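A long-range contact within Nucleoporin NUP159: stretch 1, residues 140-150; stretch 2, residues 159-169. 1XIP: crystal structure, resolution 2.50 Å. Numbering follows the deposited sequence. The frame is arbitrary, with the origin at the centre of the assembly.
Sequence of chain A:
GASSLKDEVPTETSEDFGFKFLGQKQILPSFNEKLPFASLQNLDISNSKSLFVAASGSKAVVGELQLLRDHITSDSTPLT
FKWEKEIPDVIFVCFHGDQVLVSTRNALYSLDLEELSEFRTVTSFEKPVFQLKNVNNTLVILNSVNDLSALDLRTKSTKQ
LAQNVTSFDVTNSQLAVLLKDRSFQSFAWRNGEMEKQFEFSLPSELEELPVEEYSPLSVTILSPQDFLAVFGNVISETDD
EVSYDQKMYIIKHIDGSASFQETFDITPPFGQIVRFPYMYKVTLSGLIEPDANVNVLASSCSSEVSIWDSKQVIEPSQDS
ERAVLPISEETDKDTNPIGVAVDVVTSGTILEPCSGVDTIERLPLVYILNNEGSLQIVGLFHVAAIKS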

ATOM      1  N   VAL A 140     -13.052  -3.063   4.248  1.00 26.43           N
ATOM      2  CA  VAL A 140     -13.532  -1.928   3.484  1.00 26.24           C
ATOM      3  C   VAL A 140     -13.157  -2.112   2.026  1.00 26.53           C
ATOM      4  O   VAL A 140     -12.006  -2.359   1.710  1.00 26.89           O
ATOM      5  N   ILE A 141     -14.143  -1.987   1.144  1.00 26.53           N
ATOM      6  CA  ILE A 141     -14.000  -2.416  -0.236  1.00 26.39           C
ATOM      7  C   ILE A 141     -14.339  -1.295  -1.209  1.00 26.61           C
ATOM      8  O   ILE A 141     -15.417  -0.689  -1.130  1.00 26.52           O
ATOM      9  N   LEU A 142     -13.416  -1.013  -2.123  1.00 26.62           N
ATOM     10  CA  LEU A 142     -13.701  -0.084  -3.196  1.00 26.42           C
ATOM     11  C   LEU A 142     -13.941  -0.781  -4.528  1.00 26.99           C
ATOM     12  O   LEU A 142     -13.080  -1.486  -5.052  1.00 26.55           O
ATOM     13  N   ASN A 143     -15.132  -0.526  -5.058  1.00 27.56           N
ATOM     14  CA  ASN A 143     -15.689  -1.123  -6.256  1.00 28.23           C
ATOM     15  C   ASN A 143     -15.137  -0.584  -7.577  1.00 28.62           C
ATOM     16  O   ASN A 143     -14.618   0.544  -7.643  1.00 28.61           O
ATOM     17  N   SER A 144     -15.318  -1.364  -8.642  1.00 28.66           N
ATOM     18  CA  SER A 144     -14.963  -0.943 -10.002  1.00 28.42           C
ATOM     19  C   SER A 144     -15.949   0.078 -10.558  1.00 28.30           C
ATOM     20  O   SER A 144     -15.739   0.642 -11.637  1.00 27.90           O
ATOM     21  N   VAL A 145     -17.021   0.307  -9.809  1.00 28.39           N
ATOM     22  CA  VAL A 145     -18.076   1.244 -10.200  1.00 28.48           C
ATOM     23  C   VAL A 145     -18.057   2.439  -9.236  1.00 28.68           C
ATOM     24  O   VAL A 145     -18.991   3.253  -9.194  1.00 28.37           O
ATOM     25  N   ASN A 146     -16.965   2.517  -8.468  1.00 29.08           N
ATOM     26  CA  ASN A 146     -16.711   3.588  -7.499  1.00 29.57           C
ATOM     27  C   ASN A 146     -17.668   3.603  -6.311  1.00 30.24           C
ATOM     28  O   ASN A 146     -18.149   4.674  -5.901  1.00 31.22           O
ATOM     29  N   ASP A 147     -17.944   2.414  -5.766  1.00 30.46           N
ATOM     30  CA  ASP A 147     -18.824   2.252  -4.605  1.00 30.67           C
ATOM     31  C   ASP A 147     -18.014   1.785  -3.402  1.00 30.49           C
ATOM     32  O   ASP A 147     -17.472   0.677  -3.411  1.00 30.60           O
ATOM     33  N   LEU A 148     -17.929   2.615  -2.366  1.00 30.39           N
ATOM     34  CA  LEU A 148     -17.237   2.221  -1.135  1.00 30.29           C
ATOM     35  C   LEU A 148     -18.176   1.484  -0.191  1.00 30.77           C
ATOM     36  O   LEU A 148     -19.189   2.046   0.243  1.00 31.20           O
ATOM     37  N   SER A 149     -17.836   0.231   0.130  1.00 31.23           N
ATOM     38  CA  SER A 149     -18.702  -0.632   0.945  1.00 31.69           C
ATOM     39  C   SER A 149     -17.973  -1.281   2.114  1.00 31.84           C
ATOM     40  O   SER A 149     -16.745  -1.316   2.149  1.00 32.12           O
ATOM     41  N   ALA A 150     -18.744  -1.796   3.064  1.00 32.14           N
ATOM     42  CA  ALA A 150     -18.197  -2.401   4.276  1.00 32.73           C
ATOM     43  C   ALA A 150     -18.718  -3.819   4.492  1.00 33.11           C
ATOM     44  O   ALA A 150     -19.928  -4.049   4.488  1.00 33.10           O
ATOM     45  N   LYS A 159     -22.655  -3.176   4.305  1.00 42.44           N
ATOM     46  CA  LYS A 159     -23.142  -1.792   4.351  1.00 41.94           C
ATOM     47  C   LYS A 159     -22.599  -0.986   3.162  1.00 41.05           C
ATOM     48  O   LYS A 159     -21.569  -1.324   2.610  1.00 41.26           O
ATOM     49  N   GLN A 160     -23.283   0.084   2.778  1.00 39.96           N
ATOM     50  CA  GLN A 160     -22.777   0.975   1.734  1.00 38.98           C
ATOM     51  C   GLN A 160     -22.289   2.277   2.356  1.00 38.18           C
ATOM     52  O   GLN A 160     -23.063   2.991   2.987  1.00 38.24           O
ATOM     53  N   LEU A 161     -21.008   2.588   2.183  1.00 37.01           N
ATOM     54  CA  LEU A 161     -20.414   3.720   2.881  1.00 36.14           C
ATOM     55  C   LEU A 161     -20.455   5.010   2.091  1.00 35.88           C
ATOM     56  O   LEU A 161     -20.927   6.030   2.592  1.00 35.98           O
ATOM     57  N   ALA A 162     -19.957   4.976   0.857  1.00 35.16           N
ATOM     58  CA  ALA A 162     -19.891   6.181   0.042  1.00 34.51           C
ATOM     59  C   ALA A 162     -19.961   5.859  -1.434  1.00 34.22           C
ATOM     60  O   ALA A 162     -19.993   4.690  -1.819  1.00 34.23           O
ATOM     61  N   GLN A 163     -20.001   6.909  -2.252  1.00 33.86           N
ATOM     62  CA  GLN A 163     -20.042   6.775  -3.703  1.00 33.51           C
ATOM     63  C   GLN A 163     -19.071   7.726  -4.374  1.00 32.78           C
ATOM     64  O   GLN A 163     -18.620   8.705  -3.758  1.00 32.42           O
ATOM     65  N   ASN A 164     -18.769   7.436  -5.644  1.00 31.77           N
ATOM     66  CA  ASN A 164     -17.913   8.281  -6.475  1.00 30.92           C
ATOM     67  C   ASN A 164     -16.488   8.411  -5.960  1.00 30.15           C
ATOM     68  O   ASN A 164     -15.804   9.392  -6.253  1.00 30.37           O
ATOM     69  N   VAL A 165     -16.058   7.406  -5.199  1.00 28.84           N
ATOM     70  CA  VAL A 165     -14.750   7.357  -4.574  1.00 27.46           C
ATOM     71  C   VAL A 165     -13.762   6.798  -5.593  1.00 26.92           C
ATOM     72  O   VAL A 165     -14.109   5.873  -6.327  1.00 27.08           O
ATOM     73  N   THR A 166     -12.543   7.344  -5.640  1.00 25.62           N
ATOM     74  CA  THR A 166     -11.502   6.782  -6.504  1.00 25.07           C
ATOM     75  C   THR A 166     -10.332   6.228  -5.701  1.00 24.48           C
ATOM     76  O   THR A 166      -9.591   5.380  -6.181  1.00 23.88           O
ATOM     77  N   SER A 167     -10.183   6.729  -4.482  1.00 23.88           N
ATOM     78  CA  SER A 167      -9.232   6.205  -3.528  1.00 23.35           C
ATOM     79  C   SER A 167      -9.742   6.403  -2.112  1.00 22.98           C
ATOM     80  O   SER A 167     -10.385   7.392  -1.803  1.00 23.17           O
ATOM     81  N   PHE A 168      -9.433   5.461  -1.247  1.00 22.85           N
ATOM     82  CA  PHE A 168      -9.755   5.605   0.161  1.00 22.48           C
ATOM     83  C   PHE A 168      -8.583   5.122   1.016  1.00 22.55           C
ATOM     84  O   PHE A 168      -7.698   4.430   0.534  1.00 22.58           O
ATOM     85  N   ASP A 169      -8.586   5.501   2.284  1.00 23.08           N
ATOM     86  CA  ASP A 169      -7.640   4.958   3.255  1.00 23.92           C
ATOM     87  C   ASP A 169      -8.341   4.865   4.608  1.00 23.77           C
ATOM     88  O   ASP A 169      -9.211   5.669   4.893  1.00 24.09           O
TER

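The backbone register sets the pairs along strands 147-150 and 159-163. The two run antiparallel, with Leu 148 paired to Ala 162 and Ala 150 to Lys 159. Between Leu 148 and Ser 149 the register slips by one residue, a beta bulge: Leu 148 O accepts from both Leu 161 N (2.7 Å) and Ala 162 N (3.1 Å). Leu 161, at phi/psi -93/-53, is the extra residue, and its CA-to-CB bond points toward stretch 1.

Leu 148 has the largest covered area, 108 Å². With chi1 t (-164°) and chi2 p (64°), its CD1 lies over one face of the Phe 168 ring, 3.9 Å from the centroid and 23° off the normal, a CH-pi contact. Its CB meets Val 165 CG2 at 3.9 Å and Ala 162 CB at 4.1 Å. Phe 168 adopts chi1 p (80°) and chi2 95°, a setting that brings its CE1 to 3.5 Å from Val 140 CG1 and its CE2 to 3.6 Å from Leu 142 CB. Both of these strand residues point toward stretch 2 with chi1 t; Leu 142, chi2 p, also carries CD1 to 3.8 Å from Val 165 CB. Leu 161, chi1 m and chi2 t, extends CD1 to Ala 150 CB (3.8 Å) and Val 140 CG1 (4.0 Å), so the bulged residue joins the same apolar cluster.

The one side-chain hydrogen bond across the stretches comes from Asn 146, the last residue of the type I turn. In a left-handed backbone conformation (67/43), it takes chi1 m (-60°) and chi2 119°, which places ND2 2.7 Å from Val 165 O (N-H...O 131°). On the face bearing Asp 147 and Ser 149, polar side chains meet without a hydrogen bond between them: Asp 147 OD1 lies 3.4 Å from Gln 163 CG, and Gln 160 NE2 lies 3.9 Å from Asp 147 CB and 3.7 Å from Ser 149 CB. Gln 160 has chi1 -133°, between wells, and chi2 p (61°), and its end comes nearer stretch 1.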

ATOM      1  CB  VAL A 140     -13.009  -0.593   4.014  1.00 26.04           C
ATOM      2  CG1 VAL A 140     -13.677   0.557   3.256  1.00 26.75           C
ATOM      3  CG2 VAL A 140     -13.280  -0.463   5.505  1.00 25.04           C
ATOM      4  CB  ILE A 141     -14.902  -3.663  -0.492  1.00 26.31           C
ATOM      5  CG1 ILE A 141     -14.347  -4.879   0.252  1.00 25.95           C
ATOM      6  CG2 ILE A 141     -15.004  -3.966  -1.979  1.00 26.03           C
ATOM      7  CD1 ILE A 141     -15.326  -5.997   0.456  1.00 25.95           C
ATOM      8  CB  LEU A 142     -12.633   0.990  -3.323  1.00 26.20           C
ATOM      9  CG  LEU A 142     -12.840   1.963  -4.494  1.00 25.93           C
ATOM     10  CD1 LEU A 142     -14.123   2.799  -4.342  1.00 25.21           C
ATOM     11  CD2 LEU A 142     -11.640   2.851  -4.621  1.00 25.25           C
ATOM     12  CB  ASN A 143     -17.166  -0.777  -6.251  1.00 28.79           C
ATOM     13  CG  ASN A 143     -18.008  -1.894  -6.660  1.00 29.82           C
ATOM     14  OD1 ASN A 143     -17.785  -2.488  -7.701  1.00 32.91           O
ATOM     15  ND2 ASN A 143     -19.011  -2.204  -5.853  1.00 32.14           N
ATOM     16  CB  SER A 144     -14.890  -2.147 -10.938  1.00 28.48           C
ATOM     17  OG  SER A 144     -16.182  -2.511 -11.393  1.00 28.52           O
ATOM     18  CB  VAL A 145     -19.471   0.521 -10.260  1.00 28.26           C
ATOM     19  CG1 VAL A 145     -20.149   0.481  -8.905  1.00 27.71           C
ATOM     20  CG2 VAL A 145     -20.373   1.140 -11.328  1.00 29.17           C
ATOM     21  CB  ASN A 146     -16.661   4.959  -8.193  1.00 29.33           C
ATOM     22  CG  ASN A 146     -15.578   5.037  -9.247  1.00 28.94           C
ATOM     23  OD1 ASN A 146     -15.863   5.256 -10.424  1.00 28.94           O
ATOM     24  ND2 ASN A 146     -14.324   4.849  -8.836  1.00 27.94           N
ATOM     25  CB  ASP A 147     -19.903   1.200  -4.900  1.00 31.03           C
ATOM     26  CG  ASP A 147     -21.115   1.762  -5.648  1.00 32.36           C
ATOM     27  OD1 ASP A 147     -21.231   2.999  -5.803  1.00 34.42           O
ATOM     28  OD2 ASP A 147     -22.017   1.017  -6.114  1.00 33.30           O
ATOM     29  CB  LEU A 148     -16.636   3.434  -0.432  1.00 29.88           C
ATOM     30  CG  LEU A 148     -15.586   3.104   0.624  1.00 28.44           C
ATOM     31  CD1 LEU A 148     -14.399   2.442  -0.024  1.00 26.79           C
ATOM     32  CD2 LEU A 148     -15.161   4.353   1.354  1.00 27.25           C
ATOM     33  CB  SER A 149     -19.334  -1.710   0.082  1.00 31.56           C
ATOM     34  OG  SER A 149     -18.375  -2.224  -0.811  1.00 33.88           O
ATOM     35  CB  ALA A 150     -18.509  -1.540   5.490  1.00 32.71           C
ATOM     36  CB  LYS A 159     -22.661  -1.144   5.651  1.00 42.26           C
ATOM     37  CG  LYS A 159     -23.610  -0.122   6.270  1.00 43.13           C
ATOM     38  CD  LYS A 159     -23.003   0.514   7.538  1.00 44.55           C
ATOM     39  CE  LYS A 159     -23.105  -0.430   8.762  1.00 45.83           C
ATOM     40  NZ  LYS A 159     -23.786   0.193   9.953  1.00 46.40           N
ATOM     41  CB  GLN A 160     -23.857   1.252   0.689  1.00 39.01           C
ATOM     42  CG  GLN A 160     -23.396   1.117  -0.754  1.00 40.08           C
ATOM     43  CD  GLN A 160     -22.904  -0.288  -1.092  1.00 41.93           C
ATOM     44  OE1 GLN A 160     -23.310  -1.274  -0.455  1.00 42.47           O
ATOM     45  NE2 GLN A 160     -22.023  -0.385  -2.087  1.00 42.33           N
ATOM     46  CB  LEU A 161     -18.983   3.416   3.304  1.00 36.21           C
ATOM     47  CG  LEU A 161     -18.780   2.258   4.273  1.00 35.83           C
ATOM     48  CD1 LEU A 161     -17.331   1.858   4.261  1.00 35.43           C
ATOM     49  CD2 LEU A 161     -19.259   2.625   5.690  1.00 35.59           C
ATOM     50  CB  ALA A 162     -18.633   6.975   0.356  1.00 34.40           C
ATOM     51  CB  GLN A 163     -21.436   7.075  -4.223  1.00 33.96           C
ATOM     52  CG  GLN A 163     -22.304   5.864  -4.411  1.00 34.85           C
ATOM     53  CD  GLN A 163     -23.674   6.071  -3.832  1.00 35.34           C
ATOM     54  OE1 GLN A 163     -23.987   5.539  -2.762  1.00 36.17           O
ATOM     55  NE2 GLN A 163     -24.495   6.862  -4.514  1.00 34.35           N
ATOM     56  CB  ASN A 164     -18.535   9.669  -6.639  1.00 31.29           C
ATOM     57  CG  ASN A 164     -19.815   9.637  -7.435  1.00 31.40           C
ATOM     58  OD1 ASN A 164     -19.884   8.999  -8.488  1.00 31.48           O
ATOM     59  ND2 ASN A 164     -20.837  10.332  -6.943  1.00 32.21           N
ATOM     60  CB  VAL A 165     -14.785   6.401  -3.332  1.00 27.59           C
ATOM     61  CG1 VAL A 165     -13.445   6.411  -2.540  1.00 26.46           C
ATOM     62  CG2 VAL A 165     -15.963   6.727  -2.429  1.00 26.58           C
ATOM     63  CB  THR A 166     -11.004   7.786  -7.569  1.00 24.93           C
ATOM     64  OG1 THR A 166     -10.535   8.971  -6.934  1.00 25.27           O
ATOM     65  CG2 THR A 166     -12.163   8.282  -8.429  1.00 25.99           C
ATOM     66  CB  SER A 167      -7.863   6.889  -3.684  1.00 23.45           C
ATOM     67  OG  SER A 167      -6.855   6.150  -2.997  1.00 22.63           O
ATOM     68  CB  PHE A 168     -11.040   4.843   0.497  1.00 22.04           C
ATOM     69  CG  PHE A 168     -10.835   3.351   0.680  1.00 21.52           C
ATOM     70  CD1 PHE A 168     -10.646   2.810   1.955  1.00 21.42           C
ATOM     71  CD2 PHE A 168     -10.849   2.491  -0.417  1.00 20.59           C
ATOM     72  CE1 PHE A 168     -10.466   1.433   2.133  1.00 21.95           C
ATOM     73  CE2 PHE A 168     -10.679   1.115  -0.255  1.00 20.21           C
ATOM     74  CZ  PHE A 168     -10.481   0.584   1.022  1.00 21.37           C
ATOM     75  CB  ASP A 169      -6.392   5.851   3.336  1.00 23.73           C
ATOM     76  CG  ASP A 169      -5.218   5.166   4.018  1.00 25.80           C
ATOM     77  OD1 ASP A 169      -5.274   3.921   4.259  1.00 28.75           O
ATOM     78  OD2 ASP A 169      -4.184   5.795   4.352  1.00 26.37           O
TER